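Local coordinates for NOL1/NOP2/sun family protein (Enterococcus faecium, PDB 3M4X), which probably methylates a cytosine of ribosomal RNA, using S-adenosylmethionine as methyl donor, as expected for an RsmF-type methyltransferase, at residues P254-E259 with T301-N306; F176-V181 with K227-Y232; G421-V426 with G438-G443. One frame throughout, in Å; residues are numbered along the deposited sequence.

Interaction 1: P254-E259 with T301-N306; sequences PVTIEE and TFHGQN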
loop_
_atom_site.group_PDB
_atom_site.type_symbol
_atom_site.label_atom_id
_atom_site.label_comp_id
_atom_site.label_asym_id
_atom_site.label_seq_id
_atom_site.Cartn_x
_atom_site.Cartn_y
_atom_site.Cartn_z
ATOM N N PRO A 254 -1.209 -24.298 13.835
ATOM C CA PRO A 254 0.062 -24.886 13.394
ATOM C C PRO A 254 0.935 -23.838 12.691
ATOM O O PRO A 254 1.168 -23.932 11.485
ATOM C CB PRO A 254 -0.377 -25.979 12.402
ATOM C CG PRO A 254 -1.743 -25.562 11.933
ATOM C CD PRO A 254 -2.372 -24.814 13.083
ATOM N N VAL A 255 1.417 -22.856 13.444
ATOM C CA VAL A 255 2.269 -21.804 12.887
ATOM C C VAL A 255 3.635 -21.739 13.582
ATOM O O VAL A 255 3.748 -21.996 14.775
ATOM C CB VAL A 255 1.610 -20.416 13.009
ATOM C CG1 VAL A 255 0.325 -20.358 12.198
ATOM C CG2 VAL A 255 1.354 -20.073 14.502
ATOM N N THR A 256 4.668 -21.380 12.826
ATOM C CA THR A 256 6.002 -21.239 13.378
ATOM C C THR A 256 6.435 -19.781 13.289
ATOM O O THR A 256 6.159 -19.105 12.299
ATOM C CB THR A 256 7.019 -22.123 12.645
ATOM O OG1 THR A 256 6.869 -21.946 11.237
ATOM C CG2 THR A 256 6.797 -23.595 12.977
ATOM N N ILE A 257 7.088 -19.293 14.340
ATOM C CA ILE A 257 7.666 -17.957 14.320
ATOM C C ILE A 257 8.920 -17.975 13.455
ATOM O O ILE A 257 9.768 -18.853 13.583
ATOM C CB ILE A 257 8.058 -17.446 15.734
ATOM C CG1 ILE A 257 6.894 -17.571 16.723
ATOM C CG2 ILE A 257 8.560 -16.001 15.648
ATOM C CD1 ILE A 257 7.198 -16.990 18.129
ATOM N N GLU A 258 9.047 -16.986 12.587
ATOM C CA GLU A 258 10.122 -16.976 11.619
ATOM C C GLU A 258 11.038 -15.754 11.774
ATOM O O GLU A 258 10.640 -14.703 12.305
ATOM C CB GLU A 258 9.519 -17.021 10.211
ATOM C CG GLU A 258 10.176 -18.015 9.278
ATOM C CD GLU A 258 9.777 -19.447 9.551
ATOM O OE1 GLU A 258 8.639 -19.684 10.002
ATOM O OE2 GLU A 258 10.606 -20.344 9.301
ATOM N N GLU A 259 12.267 -15.890 11.294
ATOM C CA GLU A 259 13.212 -14.786 11.332
ATOM C C GLU A 259 12.874 -13.741 10.285
ATOM O O GLU A 259 12.347 -14.059 9.222
ATOM C CB GLU A 259 14.629 -15.297 11.130
ATOM C CG GLU A 259 15.023 -16.307 12.187
ATOM C CD GLU A 259 16.523 -16.471 12.314
ATOM O OE1 GLU A 259 17.234 -16.313 11.294
ATOM O OE2 GLU A 259 16.991 -16.760 13.440
ATOM N N THR A 301 4.977 -18.744 9.615
ATOM C CA THR A 301 4.609 -19.666 8.567
ATOM C C THR A 301 3.459 -20.556 9.038
ATOM O O THR A 301 3.484 -21.096 10.146
ATOM C CB THR A 301 5.789 -20.555 8.172
ATOM O OG1 THR A 301 6.848 -19.758 7.636
ATOM C CG2 THR A 301 5.363 -21.558 7.128
ATOM N N PHE A 302 2.448 -20.703 8.193
ATOM C CA PHE A 302 1.319 -21.581 8.485
ATOM C C PHE A 302 1.549 -22.963 7.864
ATOM O O PHE A 302 1.887 -23.062 6.687
ATOM C CB PHE A 302 0.041 -20.946 7.928
ATOM C CG PHE A 302 -1.164 -21.827 7.983
ATOM C CD1 PHE A 302 -1.781 -22.109 9.193
ATOM C CD2 PHE A 302 -1.695 -22.365 6.814
ATOM C CE1 PHE A 302 -2.913 -22.905 9.243
ATOM C CE2 PHE A 302 -2.808 -23.171 6.861
ATOM C CZ PHE A 302 -3.422 -23.439 8.080
ATOM N N HIS A 303 1.365 -24.025 8.651
ATOM C CA HIS A 303 1.643 -25.380 8.171
ATOM C C HIS A 303 0.411 -26.261 8.044
ATOM O O HIS A 303 0.508 -27.450 7.714
ATOM C CB HIS A 303 2.693 -26.048 9.060
ATOM C CG HIS A 303 3.984 -25.291 9.109
ATOM N ND1 HIS A 303 4.995 -25.487 8.194
ATOM C CD2 HIS A 303 4.407 -24.303 9.933
ATOM C CE1 HIS A 303 5.997 -24.668 8.464
ATOM N NE2 HIS A 303 5.664 -23.939 9.514
ATOM N N GLY A 304 -0.753 -25.684 8.300
ATOM C CA GLY A 304 -1.987 -26.432 8.168
ATOM C C GLY A 304 -2.411 -26.508 6.714
ATOM O O GLY A 304 -1.654 -26.137 5.806
ATOM N N GLN A 305 -3.629 -26.977 6.490
ATOM C CA GLN A 305 -4.158 -27.103 5.138
ATOM C C GLN A 305 -5.607 -26.655 5.176
ATOM O O GLN A 305 -6.482 -27.423 5.581
ATOM C CB GLN A 305 -4.073 -28.565 4.690
ATOM C CG GLN A 305 -3.506 -28.796 3.319
ATOM C CD GLN A 305 -4.502 -28.493 2.228
ATOM O OE1 GLN A 305 -4.827 -27.330 1.974
ATOM N NE2 GLN A 305 -5.000 -29.542 1.573
ATOM N N ASN A 306 -5.868 -25.418 4.768
ATOM C CA ASN A 306 -7.218 -24.875 4.869
ATOM C C ASN A 306 -8.224 -25.448 3.877
ATOM O O ASN A 306 -7.864 -25.855 2.774
ATOM C CB ASN A 306 -7.206 -23.358 4.784
ATOM C CG ASN A 306 -6.676 -22.719 6.042
ATOM O OD1 ASN A 306 -5.695 -21.968 6.013
ATOM N ND2 ASN A 306 -7.313 -23.022 7.162
#

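Interaction 2: F176-V181 with K227-Y232; sequences FDRIVV and KGQLIY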
loop_
_atom_site.group_PDB
_atom_site.type_symbol
_atom_site.label_atom_id
_atom_site.label_comp_id
_atom_site.label_asym_id
_atom_site.label_seq_id
_atom_site.Cartn_x
_atom_site.Cartn_y
_atom_site.Cartn_z
ATOM N N PHE A 176 -4.076 -17.502 -0.351
ATOM C CA PHE A 176 -2.895 -16.637 -0.392
ATOM C C PHE A 176 -1.569 -17.262 0.006
ATOM O O PHE A 176 -1.478 -18.054 0.948
ATOM C CB PHE A 176 -3.119 -15.403 0.500
ATOM C CG PHE A 176 -4.228 -14.515 0.029
ATOM C CD1 PHE A 176 -5.463 -14.541 0.644
ATOM C CD2 PHE A 176 -4.039 -13.668 -1.052
ATOM C CE1 PHE A 176 -6.500 -13.717 0.194
ATOM C CE2 PHE A 176 -5.057 -12.838 -1.505
ATOM C CZ PHE A 176 -6.285 -12.857 -0.876
ATOM N N ASP A 177 -0.525 -16.849 -0.695
ATOM C CA ASP A 177 0.845 -17.127 -0.269
ATOM C C ASP A 177 1.248 -16.309 0.945
ATOM O O ASP A 177 2.119 -16.699 1.709
ATOM C CB ASP A 177 1.824 -16.782 -1.391
ATOM C CG ASP A 177 1.665 -17.669 -2.580
ATOM O OD1 ASP A 177 2.043 -18.848 -2.460
ATOM O OD2 ASP A 177 1.163 -17.193 -3.628
ATOM N N ARG A 178 0.624 -15.159 1.117
ATOM C CA ARG A 178 1.178 -14.180 2.023
ATOM C C ARG A 178 0.091 -13.235 2.456
ATOM O O ARG A 178 -0.679 -12.742 1.627
ATOM C CB ARG A 178 2.273 -13.417 1.287
ATOM C CG ARG A 178 3.190 -12.538 2.119
ATOM C CD ARG A 178 4.535 -12.419 1.355
ATOM N NE ARG A 178 5.604 -12.932 2.184
ATOM C CZ ARG A 178 6.279 -14.045 1.957
ATOM N NH1 ARG A 178 6.035 -14.784 0.896
ATOM N NH2 ARG A 178 7.217 -14.404 2.807
ATOM N N ILE A 179 0.005 -13.008 3.762
ATOM C CA ILE A 179 -0.990 -12.090 4.287
ATOM C C ILE A 179 -0.385 -11.131 5.301
ATOM O O ILE A 179 0.318 -11.538 6.221
ATOM C CB ILE A 179 -2.185 -12.839 4.927
ATOM C CG1 ILE A 179 -2.841 -13.792 3.920
ATOM C CG2 ILE A 179 -3.205 -11.842 5.489
ATOM C CD1 ILE A 179 -4.040 -14.570 4.498
ATOM N N VAL A 180 -0.678 -9.852 5.126
ATOM C CA VAL A 180 -0.212 -8.835 6.032
ATOM C C VAL A 180 -1.398 -8.295 6.806
ATOM O O VAL A 180 -2.374 -7.799 6.227
ATOM C CB VAL A 180 0.466 -7.686 5.280
ATOM C CG1 VAL A 180 0.815 -6.561 6.232
ATOM C CG2 VAL A 180 1.693 -8.195 4.547
ATOM N N VAL A 181 -1.297 -8.402 8.123
ATOM C CA VAL A 181 -2.303 -7.904 9.039
ATOM C C VAL A 181 -1.692 -6.803 9.908
ATOM O O VAL A 181 -1.027 -7.077 10.908
ATOM C CB VAL A 181 -2.803 -9.031 9.959
ATOM C CG1 VAL A 181 -3.916 -8.516 10.881
ATOM C CG2 VAL A 181 -3.285 -10.211 9.133
ATOM N N LYS A 227 1.996 -23.517 4.031
ATOM C CA LYS A 227 3.312 -22.860 4.021
ATOM C C LYS A 227 3.223 -21.380 3.622
ATOM O O LYS A 227 4.233 -20.728 3.360
ATOM C CB LYS A 227 4.336 -23.626 3.166
ATOM C CG LYS A 227 4.861 -24.909 3.842
ATOM C CD LYS A 227 5.750 -25.749 2.920
ATOM C CE LYS A 227 5.216 -27.200 2.803
ATOM N NZ LYS A 227 6.153 -28.187 2.154
ATOM N N GLY A 228 2.002 -20.860 3.585
ATOM C CA GLY A 228 1.789 -19.444 3.378
ATOM C C GLY A 228 2.338 -18.683 4.570
ATOM O O GLY A 228 2.512 -19.233 5.664
ATOM N N GLN A 229 2.611 -17.403 4.366
ATOM C CA GLN A 229 3.213 -16.614 5.423
ATOM C C GLN A 229 2.288 -15.528 5.898
ATOM O O GLN A 229 1.551 -14.917 5.120
ATOM C CB GLN A 229 4.566 -16.054 4.984
ATOM C CG GLN A 229 5.528 -17.162 4.582
ATOM C CD GLN A 229 6.952 -16.866 4.992
ATOM O OE1 GLN A 229 7.636 -16.053 4.367
ATOM N NE2 GLN A 229 7.406 -17.519 6.055
ATOM N N LEU A 230 2.324 -15.323 7.204
ATOM C CA LEU A 230 1.527 -14.317 7.870
ATOM C C LEU A 230 2.448 -13.309 8.513
ATOM O O LEU A 230 3.330 -13.664 9.303
ATOM C CB LEU A 230 0.693 -14.964 8.965
ATOM C CG LEU A 230 0.036 -13.991 9.931
ATOM C CD1 LEU A 230 -1.022 -13.196 9.205
ATOM C CD2 LEU A 230 -0.566 -14.773 11.057
ATOM N N ILE A 231 2.249 -12.047 8.165
ATOM C CA ILE A 231 2.955 -10.969 8.816
ATOM C C ILE A 231 1.953 -10.181 9.671
ATOM O O ILE A 231 0.953 -9.670 9.153
ATOM C CB ILE A 231 3.662 -10.046 7.802
ATOM C CG1 ILE A 231 4.853 -10.752 7.136
ATOM C CG2 ILE A 231 4.157 -8.779 8.499
ATOM C CD1 ILE A 231 4.498 -11.658 5.962
ATOM N N TYR A 232 2.214 -10.114 10.977
ATOM C CA TYR A 232 1.364 -9.378 11.918
ATOM C C TYR A 232 2.075 -8.154 12.467
ATOM O O TYR A 232 3.246 -8.217 12.847
ATOM C CB TYR A 232 0.968 -10.268 13.095
ATOM C CG TYR A 232 0.195 -9.562 14.198
ATOM C CD1 TYR A 232 -1.141 -9.243 14.031
ATOM C CD2 TYR A 232 0.802 -9.232 15.412
ATOM C CE1 TYR A 232 -1.862 -8.622 15.029
ATOM C CE2 TYR A 232 0.087 -8.599 16.432
ATOM C CZ TYR A 232 -1.253 -8.304 16.234
ATOM O OH TYR A 232 -2.000 -7.679 17.221
#

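Interaction 3: G421-V426 with G438-G443; sequences GNQGWV and GKQVKG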
loop_
_atom_site.group_PDB
_atom_site.type_symbol
_atom_site.label_atom_id
_atom_site.label_comp_id
_atom_site.label_asym_id
_atom_site.label_seq_id
_atom_site.Cartn_x
_atom_site.Cartn_y
_atom_site.Cartn_z
ATOM N N GLY A 421 0.552 20.096 -33.939
ATOM C CA GLY A 421 0.332 18.718 -34.344
ATOM C C GLY A 421 -1.089 18.234 -34.095
ATOM O O GLY A 421 -1.908 18.953 -33.492
ATOM N N ASN A 422 -1.365 17.007 -34.532
ATOM C CA ASN A 422 -2.721 16.440 -34.513
ATOM C C ASN A 422 -2.708 14.937 -34.207
ATOM O O ASN A 422 -3.402 14.144 -34.851
ATOM C CB ASN A 422 -3.427 16.682 -35.860
ATOM C CG ASN A 422 -4.927 16.461 -35.778
ATOM O OD1 ASN A 422 -5.569 16.848 -34.795
ATOM N ND2 ASN A 422 -5.496 15.826 -36.807
ATOM N N GLN A 423 -1.935 14.560 -33.199
ATOM C CA GLN A 423 -1.568 13.167 -32.991
ATOM C C GLN A 423 -2.600 12.354 -32.192
ATOM O O GLN A 423 -2.490 11.138 -32.091
ATOM C CB GLN A 423 -0.179 13.119 -32.342
ATOM C CG GLN A 423 0.554 11.808 -32.465
ATOM C CD GLN A 423 0.643 11.296 -33.897
ATOM O OE1 GLN A 423 0.807 12.065 -34.852
ATOM N NE2 GLN A 423 0.537 9.985 -34.045
ATOM N N GLY A 424 -3.619 13.009 -31.646
ATOM C CA GLY A 424 -4.623 12.281 -30.884
ATOM C C GLY A 424 -4.143 11.961 -29.470
ATOM O O GLY A 424 -3.473 12.783 -28.836
ATOM N N TRP A 425 -4.483 10.772 -28.976
ATOM C CA TRP A 425 -4.136 10.362 -27.610
ATOM C C TRP A 425 -2.642 10.307 -27.396
ATOM O O TRP A 425 -1.936 9.597 -28.099
ATOM C CB TRP A 425 -4.753 9.004 -27.272
ATOM C CG TRP A 425 -6.219 9.077 -27.250
ATOM C CD1 TRP A 425 -7.090 8.545 -28.164
ATOM C CD2 TRP A 425 -7.015 9.763 -26.284
ATOM N NE1 TRP A 425 -8.382 8.851 -27.811
ATOM C CE2 TRP A 425 -8.362 9.598 -26.659
ATOM C CE3 TRP A 425 -6.719 10.496 -25.128
ATOM C CZ2 TRP A 425 -9.411 10.138 -25.920
ATOM C CZ3 TRP A 425 -7.761 11.027 -24.394
ATOM C CH2 TRP A 425 -9.089 10.850 -24.795
ATOM N N VAL A 426 -2.153 11.068 -26.425
ATOM C CA VAL A 426 -0.721 11.112 -26.170
ATOM C C VAL A 426 -0.458 11.039 -24.685
ATOM O O VAL A 426 -1.217 11.597 -23.886
ATOM C CB VAL A 426 -0.068 12.391 -26.754
ATOM C CG1 VAL A 426 -0.139 12.376 -28.278
ATOM C CG2 VAL A 426 -0.725 13.655 -26.190
ATOM N N GLY A 438 -3.050 13.348 -22.575
ATOM C CA GLY A 438 -3.663 14.467 -23.259
ATOM C C GLY A 438 -4.193 13.967 -24.591
ATOM O O GLY A 438 -3.895 12.845 -25.002
ATOM N N LYS A 439 -4.987 14.784 -25.270
ATOM C CA LYS A 439 -5.400 14.437 -26.616
ATOM C C LYS A 439 -5.129 15.608 -27.560
ATOM O O LYS A 439 -5.848 16.606 -27.569
ATOM C CB LYS A 439 -6.868 13.995 -26.663
ATOM C CG LYS A 439 -7.237 13.305 -27.983
ATOM C CD LYS A 439 -8.735 13.213 -28.177
ATOM C CE LYS A 439 -9.062 12.482 -29.451
ATOM N NZ LYS A 439 -10.523 12.438 -29.694
ATOM N N GLN A 440 -4.073 15.475 -28.347
ATOM C CA GLN A 440 -3.653 16.544 -29.225
ATOM C C GLN A 440 -4.549 16.638 -30.466
ATOM O O GLN A 440 -4.506 15.784 -31.354
ATOM C CB GLN A 440 -2.200 16.349 -29.620
ATOM C CG GLN A 440 -1.653 17.451 -30.517
ATOM C CD GLN A 440 -0.308 17.083 -31.064
ATOM O OE1 GLN A 440 -0.083 15.929 -31.446
ATOM N NE2 GLN A 440 0.606 18.046 -31.103
ATOM N N VAL A 441 -5.361 17.687 -30.501
ATOM C CA VAL A 441 -6.340 17.875 -31.553
ATOM C C VAL A 441 -6.156 19.245 -32.194
ATOM O O VAL A 441 -6.559 20.264 -31.629
ATOM C CB VAL A 441 -7.779 17.774 -31.005
ATOM C CG1 VAL A 441 -8.789 17.784 -32.164
ATOM C CG2 VAL A 441 -7.939 16.523 -30.170
ATOM N N LYS A 442 -5.517 19.265 -33.359
ATOM C CA LYS A 442 -5.356 20.491 -34.133
ATOM C C LYS A 442 -4.536 21.574 -33.415
ATOM O O LYS A 442 -4.915 22.753 -33.402
ATOM C CB LYS A 442 -6.728 21.035 -34.541
ATOM C CG LYS A 442 -6.953 21.138 -36.039
ATOM C CD LYS A 442 -7.457 19.837 -36.648
ATOM C CE LYS A 442 -7.837 20.048 -38.113
ATOM N NZ LYS A 442 -8.402 18.837 -38.785
ATOM N N GLY A 443 -3.409 21.175 -32.826
ATOM C CA GLY A 443 -2.438 22.133 -32.323
ATOM C C GLY A 443 -2.604 22.484 -30.857
ATOM O O GLY A 443 -1.782 23.193 -30.278
#

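Interaction 1: P254-E259 with T301-N306
Thr-256 and Thr-301 face each other as an antiparallel hydrogen-bonded pair at the end of strand 295-302. Thr-256 N donates to Thr-301 O (2.9 Å), and Thr-301 N returns a bond to Thr-256 O. On the threonine face the contact is tight. The two side chains lie side by side and point the same way. Thr-301 OG1 donates to Glu-258 OE1 (3.0 Å), which it meets from above the carboxylate plane. With chi1 48°, Thr-256 OG1 sits between the backbone N and the carbonyl carbon and meets the His-303 ring edge in plane. It shares a hydrogen bond with NE2 of that ring (2.9 Å). His-303 N also bonds to Pro-254 O (2.8 Å), so the pairing runs one residue past the strand end. The other face is apolar and buried. There Val-255 CG1 lies at the Phe-302 ring edge, 4.1 Å from CD1. The solvent side is the end with Pro-254 and His-303, both exposed, and Thr-256, partly so. Pro-254 CG still lies 4.0 Å from Phe-302 CE1. Here strand 295-302 lies between strands 255-258 and 228-234. Gln-229 of the latter also bonds to Thr-301 OG1, and Ile-257 packs on helix 243-252.

Interaction 2: F176-V181 with K227-Y232
Arg-178 and Gln-229 lie side by side on one face of a parallel strand pair, their side chains pointing the same way. The guanidinium and amide planes stand 81° apart. Gln-229 CB lies over one guanidinium face, toward its rim, and is 3.8 Å from Arg-178 NH2. The modelled approach of NH2 to Gln-229 OE1 is too short to be trusted. Their other polar atoms have outside partners: Arg-178 NH1 forms a salt bridge with Glu-107, and Gln-229 NE2 is hydrogen-bonded to Thr-301 OG1. Ile-231 crosses Arg-178 obliquely, its CD1 being 4.1 Å from Arg-178 NE. Val-180 CG2 continues this face, 4.2 Å from Ile-231 CB. On the opposite face, chi1 168° sets Leu-230 CG anti to the backbone N, and chi2 67° places CD1 3.7 Å from Val-181 CG2. These two side chains also cross at a slant. Tyr-232 CD1 is 4.3 Å from Val-181 CG1, and its OH bonds to the carbonyl of Glu-241. Four regular backbone bonds link the strands. Among them, Ile-231 N donates to Ile-179 O and Val-181 N to Ile-231 O, both at 2.8 Å. The strands are joined in sequence by a beta-alpha-beta crossover, part of the Rossmann-like methyltransferase fold. Helix 205-222 of that connection covers Val-181, Leu-230 and Tyr-232. Strand 176-182 is flanked by strand 108-111, and strand 228-234 by the antiparallel strand 295-302.

Interaction 3: G421-V426 with G438-G443
In Gln-440, chi1 -178° and chi2 -170° put CG and CD in an extended chain, which sets the amide beside Gly-421 and Gln-423. The site is a classic beta bulge in the PUA-like domain, probably an RNA-binding module: Gln-423 and Gly-424 both face Gln-440. Gln-440 takes part through backbone and side chain. Its O accepts from Gly-424 N, and its N donates to Gly-424 O. Its OE1 accepts from Gln-423 N (2.9 Å), which lies above the amide plane. The amide NE2 is held by the carbonyl of Arg-419. At Gly-424 the backbone angles would jam any CB against the preceding carbonyl, so they call for glycine. Past the bulge, Val-426 and Gly-438 form a regular hydrogen-bonded pair. Val-426 and Gln-440 also touch Leu-401 of strand 400-403. At the other end, Asn-422 OD1 accepts from Lys-442 N (2.8 Å). Gly-421 O accepts from Gly-443 N. Trp-425 lies beside Lys-439 on one face of the sheet, and the ring also meets Phe-448 edge-to-face. The extended lysine chain runs over the indole face in a CH-pi contact, with Lys-439 CG 4.0 Å from the centroid of the Trp-425 six-membered ring.

Interactions 1 and 2 belong to one sheet of the methyltransferase domain, their centres about 9 Å apart. They meet where strands 228-234 and 295-302 run side by side. Phe-302 O is 2.7 Å from Lys-227 N, and Thr-301 OG1 is 2.8 Å from Gln-229 NE2, both probable hydrogen bonds. In this family two active-site cysteines lie just beyond the C-terminal ends of the two strands of interaction 2, which probably places that contact beside the catalytic centre. Interaction 3 is remote, in the PUA-like domain on the opposite side of the chain's centre. Its nearest atoms are about 33 Å from interaction 2 and about 44 Å from interaction 1.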